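Local atomic coordinates of TTHB210-like domain-containing protein (PDB entry 3VG8), a protein that is of unknown function but is controlled by a sigma-E/anti-sigma-E regulatory system and assembles into a homodecamer. Residues 40-45 and 69-74; 32-37 and 65-70. The protein carries 1 engineered substitution. All blocks are in the same frame, centred on the assembly; numbering follows the deposited sequence.

Interaction 1. Residues 40-45 and 69-74; sequences GNLVKV and RALGIT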
loop_
_atom_site.group_PDB
_atom_site.type_symbol
_atom_site.label_atom_id
_atom_site.label_comp_id
_atom_site.label_asym_id
_atom_site.label_seq_id
_atom_site.Cartn_x
_atom_site.Cartn_y
_atom_site.Cartn_z
ATOM N N GLY F 40 17.114 -21.673 -20.523
ATOM C CA GLY F 40 18.206 -21.621 -21.469
ATOM C C GLY F 40 18.495 -20.229 -21.991
ATOM O O GLY F 40 19.259 -20.092 -22.951
ATOM N N ASN F 41 17.887 -19.215 -21.379
ATOM C CA ASN F 41 18.120 -17.818 -21.756
ATOM C C ASN F 41 19.359 -17.310 -20.999
ATOM O O ASN F 41 19.535 -17.618 -19.814
ATOM C CB ASN F 41 16.947 -16.936 -21.334
ATOM C CG ASN F 41 15.654 -17.341 -21.982
ATOM O OD1 ASN F 41 15.592 -17.505 -23.191
ATOM N ND2 ASN F 41 14.603 -17.500 -21.177
ATOM N N LEU F 42 20.198 -16.531 -21.670
ATOM C CA LEU F 42 21.384 -15.958 -21.043
ATOM C C LEU F 42 20.949 -14.808 -20.122
ATOM O O LEU F 42 20.345 -13.831 -20.563
ATOM C CB LEU F 42 22.339 -15.426 -22.101
ATOM C CG LEU F 42 23.583 -14.701 -21.569
ATOM C CD1 LEU F 42 24.439 -15.652 -20.743
ATOM C CD2 LEU F 42 24.386 -14.145 -22.764
ATOM N N VAL F 43 21.271 -14.941 -18.842
ATOM C CA VAL F 43 20.911 -13.960 -17.820
ATOM C C VAL F 43 22.010 -12.927 -17.555
ATOM O O VAL F 43 21.729 -11.729 -17.372
ATOM C CB VAL F 43 20.573 -14.692 -16.484
ATOM C CG1 VAL F 43 20.212 -13.701 -15.390
ATOM C CG2 VAL F 43 19.389 -15.629 -16.714
ATOM N N LYS F 44 23.257 -13.381 -17.536
ATOM C CA LYS F 44 24.363 -12.469 -17.253
ATOM C C LYS F 44 25.725 -12.981 -17.665
ATOM O O LYS F 44 25.914 -14.168 -17.861
ATOM C CB LYS F 44 24.391 -12.095 -15.766
ATOM C CG LYS F 44 24.586 -13.258 -14.777
ATOM C CD LYS F 44 24.579 -12.717 -13.332
ATOM C CE LYS F 44 24.464 -13.792 -12.262
ATOM N NZ LYS F 44 24.290 -13.207 -10.882
ATOM N N VAL F 45 26.655 -12.036 -17.783
ATOM C CA VAL F 45 28.038 -12.247 -18.185
ATOM C C VAL F 45 28.899 -11.863 -16.973
ATOM O O VAL F 45 28.883 -10.709 -16.525
ATOM C CB VAL F 45 28.342 -11.330 -19.373
ATOM C CG1 VAL F 45 29.778 -11.477 -19.809
ATOM C CG2 VAL F 45 27.395 -11.674 -20.509
ATOM N N ARG F 69 31.618 -11.239 -28.441
ATOM C CA ARG F 69 31.329 -11.228 -29.876
ATOM C C ARG F 69 30.393 -12.356 -30.269
ATOM O O ARG F 69 29.504 -12.169 -31.103
ATOM C CB ARG F 69 32.627 -11.359 -30.690
ATOM C CG ARG F 69 33.635 -10.227 -30.491
ATOM C CD ARG F 69 33.676 -9.245 -31.662
ATOM N NE ARG F 69 34.756 -8.276 -31.483
ATOM C CZ ARG F 69 35.096 -7.340 -32.367
ATOM N NH1 ARG F 69 34.441 -7.228 -33.520
ATOM N NH2 ARG F 69 36.099 -6.510 -32.098
ATOM N N ALA F 70 30.600 -13.527 -29.668
ATOM C CA ALA F 70 29.779 -14.694 -29.969
ATOM C C ALA F 70 28.338 -14.505 -29.522
ATOM O O ALA F 70 27.434 -15.130 -30.074
ATOM C CB ALA F 70 30.365 -15.939 -29.321
ATOM N N LEU F 71 28.119 -13.654 -28.527
ATOM C CA LEU F 71 26.762 -13.416 -28.054
ATOM C C LEU F 71 25.869 -12.863 -29.162
ATOM O O LEU F 71 25.278 -13.619 -29.933
ATOM C CB LEU F 71 26.756 -12.443 -26.872
ATOM C CG LEU F 71 27.316 -12.933 -25.538
ATOM C CD1 LEU F 71 26.796 -12.011 -24.428
ATOM C CD2 LEU F 71 26.878 -14.375 -25.279
ATOM N N GLY F 72 25.777 -11.542 -29.239
ATOM C CA GLY F 72 24.941 -10.919 -30.244
ATOM C C GLY F 72 24.377 -9.626 -29.696
ATOM O O GLY F 72 24.760 -9.207 -28.598
ATOM N N ILE F 73 23.482 -8.983 -30.442
ATOM C CA ILE F 73 22.902 -7.734 -29.969
ATOM C C ILE F 73 22.046 -8.042 -28.750
ATOM O O ILE F 73 21.389 -9.085 -28.668
ATOM C CB ILE F 73 22.028 -7.039 -31.042
ATOM C CG1 ILE F 73 20.658 -7.719 -31.138
ATOM C CG2 ILE F 73 22.751 -7.063 -32.383
ATOM C CD1 ILE F 73 19.661 -6.976 -32.022
ATOM N N THR F 74 22.068 -7.128 -27.794
ATOM C CA THR F 74 21.307 -7.323 -26.581
ATOM C C THR F 74 21.302 -6.055 -25.769
ATOM O O THR F 74 22.160 -5.196 -25.919
ATOM C CB THR F 74 21.929 -8.428 -25.708
ATOM O OG1 THR F 74 21.136 -8.616 -24.527
ATOM C CG2 THR F 74 23.353 -8.037 -25.299
#
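Where helix 65-71 packs across an antiparallel sheet, Leu71 is its point of contact with the side chains of Leu42 and Val45 in strand 42-50. The contact is wholly apolar and of modest size, burying 101 Å² in all. Leu42 holds CG anti to its own amide nitrogen (chi1 176°), which extends the side chain from the strand and delivers CD2 into the fork of Leu71. There Leu42 CD2 lies 3.5 Å from Leu71 CD2 and 3.6 Å from Leu71 CD1, a single methyl touching both branches while the two side chains cross at about a right angle. Val45 adds a looser touch, its CG2 4.0 Å from Leu71 CD1; these side chains slide past each other in opposite directions.

Strict alternation along a strand would send residues three apart to opposite faces of the sheet. A classic beta bulge is consistent with these two sharing one: Val43 and Lys44 both face Ala35 of the adjoining strand, and the extra residue resets the alternation between Leu42 and Val45. Val43 packs on helix 104-110, and Lys44 forms salt bridges with Glu98 and Glu107. Immediately after Leu71 the backbone leaves helical geometry at Gly72, whose backbone angles, with phi 148°, would press a beta carbon against the preceding carbonyl oxygen. Beyond this turn, Ile73 packs on Ile73 of a neighbouring subunit.

Interaction 2. Residues 32-37 and 65-70; sequences PFLAYD and TKTLRA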
loop_
_atom_site.group_PDB
_atom_site.type_symbol
_atom_site.label_atom_id
_atom_site.label_comp_id
_atom_site.label_asym_id
_atom_site.label_seq_id
_atom_site.Cartn_x
_atom_site.Cartn_y
_atom_site.Cartn_z
ATOM N N PRO F 32 34.835 -14.169 -19.606
ATOM C CA PRO F 32 33.671 -14.269 -18.721
ATOM C C PRO F 32 32.859 -15.564 -18.682
ATOM O O PRO F 32 32.886 -16.373 -19.614
ATOM C CB PRO F 32 32.816 -13.090 -19.170
ATOM C CG PRO F 32 33.021 -13.106 -20.648
ATOM C CD PRO F 32 34.510 -13.369 -20.800
ATOM N N PHE F 33 32.146 -15.738 -17.568
ATOM C CA PHE F 33 31.269 -16.876 -17.380
ATOM C C PHE F 33 29.882 -16.418 -17.840
ATOM O O PHE F 33 29.489 -15.259 -17.631
ATOM C CB PHE F 33 31.193 -17.276 -15.912
ATOM C CG PHE F 33 32.435 -17.933 -15.391
ATOM C CD1 PHE F 33 33.617 -17.215 -15.261
ATOM C CD2 PHE F 33 32.409 -19.271 -14.983
ATOM C CE1 PHE F 33 34.758 -17.812 -14.727
ATOM C CE2 PHE F 33 33.545 -19.881 -14.443
ATOM C CZ PHE F 33 34.718 -19.153 -14.314
ATOM N N LEU F 34 29.148 -17.317 -18.480
ATOM C CA LEU F 34 27.812 -17.004 -18.949
ATOM C C LEU F 34 26.836 -17.795 -18.073
ATOM O O LEU F 34 26.969 -19.005 -17.923
ATOM C CB LEU F 34 27.670 -17.401 -20.414
ATOM C CG LEU F 34 28.751 -16.843 -21.349
ATOM C CD1 LEU F 34 28.577 -17.428 -22.745
ATOM C CD2 LEU F 34 28.668 -15.328 -21.414
ATOM N N ALA F 35 25.870 -17.096 -17.483
ATOM C CA ALA F 35 24.883 -17.733 -16.611
ATOM C C ALA F 35 23.523 -17.752 -17.292
ATOM O O ALA F 35 22.967 -16.701 -17.614
ATOM C CB ALA F 35 24.774 -16.986 -15.284
ATOM N N TYR F 36 22.992 -18.957 -17.479
ATOM C CA TYR F 36 21.701 -19.159 -18.120
ATOM C C TYR F 36 20.636 -19.567 -17.113
ATOM O O TYR F 36 20.962 -20.161 -16.077
ATOM C CB TYR F 36 21.829 -20.261 -19.175
ATOM C CG TYR F 36 22.739 -19.901 -20.328
ATOM C CD1 TYR F 36 24.132 -20.027 -20.219
ATOM C CD2 TYR F 36 22.210 -19.380 -21.515
ATOM C CE1 TYR F 36 24.973 -19.636 -21.260
ATOM C CE2 TYR F 36 23.043 -18.987 -22.567
ATOM C CZ TYR F 36 24.418 -19.115 -22.432
ATOM O OH TYR F 36 25.238 -18.709 -23.461
ATOM N N ASP F 37 19.367 -19.260 -17.401
ATOM C CA ASP F 37 18.307 -19.680 -16.493
ATOM C C ASP F 37 17.800 -21.073 -16.898
ATOM O O ASP F 37 18.371 -21.716 -17.779
ATOM C CB ASP F 37 17.153 -18.673 -16.443
ATOM C CG ASP F 37 16.501 -18.432 -17.799
ATOM O OD1 ASP F 37 16.552 -19.320 -18.699
ATOM O OD2 ASP F 37 15.914 -17.330 -17.947
ATOM N N THR F 65 36.441 -10.366 -25.234
ATOM C CA THR F 65 36.098 -10.068 -26.621
ATOM C C THR F 65 35.542 -11.260 -27.397
ATOM O O THR F 65 34.483 -11.152 -28.038
ATOM C CB THR F 65 37.307 -9.508 -27.360
ATOM O OG1 THR F 65 37.976 -8.576 -26.506
ATOM C CG2 THR F 65 36.867 -8.769 -28.642
ATOM N N LYS F 66 36.257 -12.384 -27.346
ATOM C CA LYS F 66 35.844 -13.613 -28.038
ATOM C C LYS F 66 34.437 -14.025 -27.596
ATOM O O LYS F 66 33.529 -14.150 -28.413
ATOM C CB LYS F 66 36.840 -14.752 -27.736
ATOM C CG LYS F 66 36.498 -16.116 -28.360
ATOM C CD LYS F 66 37.534 -17.181 -27.947
ATOM C CE LYS F 66 37.150 -18.587 -28.414
ATOM N NZ LYS F 66 38.060 -19.666 -27.871
ATOM N N THR F 67 34.273 -14.230 -26.293
ATOM C CA THR F 67 32.992 -14.630 -25.722
ATOM C C THR F 67 31.878 -13.633 -26.064
ATOM O O THR F 67 30.830 -14.018 -26.569
ATOM C CB THR F 67 33.097 -14.762 -24.182
ATOM O OG1 THR F 67 34.083 -15.753 -23.852
ATOM C CG2 THR F 67 31.745 -15.163 -23.577
ATOM N N LEU F 68 32.107 -12.356 -25.785
ATOM C CA LEU F 68 31.118 -11.320 -26.059
ATOM C C LEU F 68 30.660 -11.319 -27.518
ATOM O O LEU F 68 29.459 -11.402 -27.798
ATOM C CB LEU F 68 31.686 -9.946 -25.680
ATOM C CG LEU F 68 31.854 -9.756 -24.169
ATOM C CD1 LEU F 68 32.600 -8.465 -23.859
ATOM C CD2 LEU F 68 30.481 -9.758 -23.534
ATOM N N ARG F 69 31.618 -11.239 -28.441
ATOM C CA ARG F 69 31.329 -11.228 -29.876
ATOM C C ARG F 69 30.393 -12.356 -30.269
ATOM O O ARG F 69 29.504 -12.169 -31.103
ATOM C CB ARG F 69 32.627 -11.359 -30.690
ATOM C CG ARG F 69 33.635 -10.227 -30.491
ATOM C CD ARG F 69 33.676 -9.245 -31.662
ATOM N NE ARG F 69 34.756 -8.276 -31.483
ATOM C CZ ARG F 69 35.096 -7.340 -32.367
ATOM N NH1 ARG F 69 34.441 -7.228 -33.520
ATOM N NH2 ARG F 69 36.099 -6.510 -32.098
ATOM N N ALA F 70 30.600 -13.527 -29.668
ATOM C CA ALA F 70 29.779 -14.694 -29.969
ATOM C C ALA F 70 28.338 -14.505 -29.522
ATOM O O ALA F 70 27.434 -15.130 -30.074
ATOM C CB ALA F 70 30.365 -15.939 -29.321
HETATM O O HOH W 1 34.462 -17.272 -21.589
#
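The pyrrolidine ring of Pro32, which follows a cis peptide bond, meets Thr67 through CG and CD, while Val45 and Phe47 of strand 42-50 also touch the proline. The guanidinium of Arg69, in a poorly ordered side chain whose placement is doubtful, has Thr65 CG2 at its edge and in its plane. Across the contact, Pro32 CG stands 3.8 Å from Thr67 CG2, and Pro32 CD 3.9 Å from Thr67 CB. The same methyl meets Leu34 tip to tip, with Leu34 CD2 3.8 Å from Thr67 CG2. Thr67 divides its two branches: chi1 of -60° sets CG2 anti to the backbone N, where the methyl enters the apolar contact, and OG1 is left for a water. That water donates to Pro32 O at 2.7 Å and lies 2.8 Å from Thr67 OG1, bridging the residue that leads into strand 33-36 and the helix, with no direct hydrogen bond between the two segments. A glycine in place of Pro32 would probably open a gap beside the Thr67 methyl, leaving Leu34 as its remaining partner within 32-37. Such a buried threonine, apolar toward the strand and polar toward a water, illustrates helix-on-sheet packing in an alpha+beta fold.

Followed from the N terminus, past helix 3-10 and strand 20-23, the chain enters strand 33-36, turns back into strand 42-50, and only after a short helix and a further short strand reaches helix 65-71. Interaction 2 closes the loop from 32-37 to 65-70; interaction 1 starts later, at 40-45, and ends later, at 69-74, so the two closures cross, sharing Arg69 and Ala70. Their centres lie 6 Å apart. The two strands are antiparallel neighbours, probably hydrogen-bonded through Val43 N to Ala35 O at 2.7 Å, and Val45 CG1 packs 3.5 Å from Pro32 CB. Together the contacts lay successive parts of one helix over a hairpin, beside an interface with a neighbouring subunit.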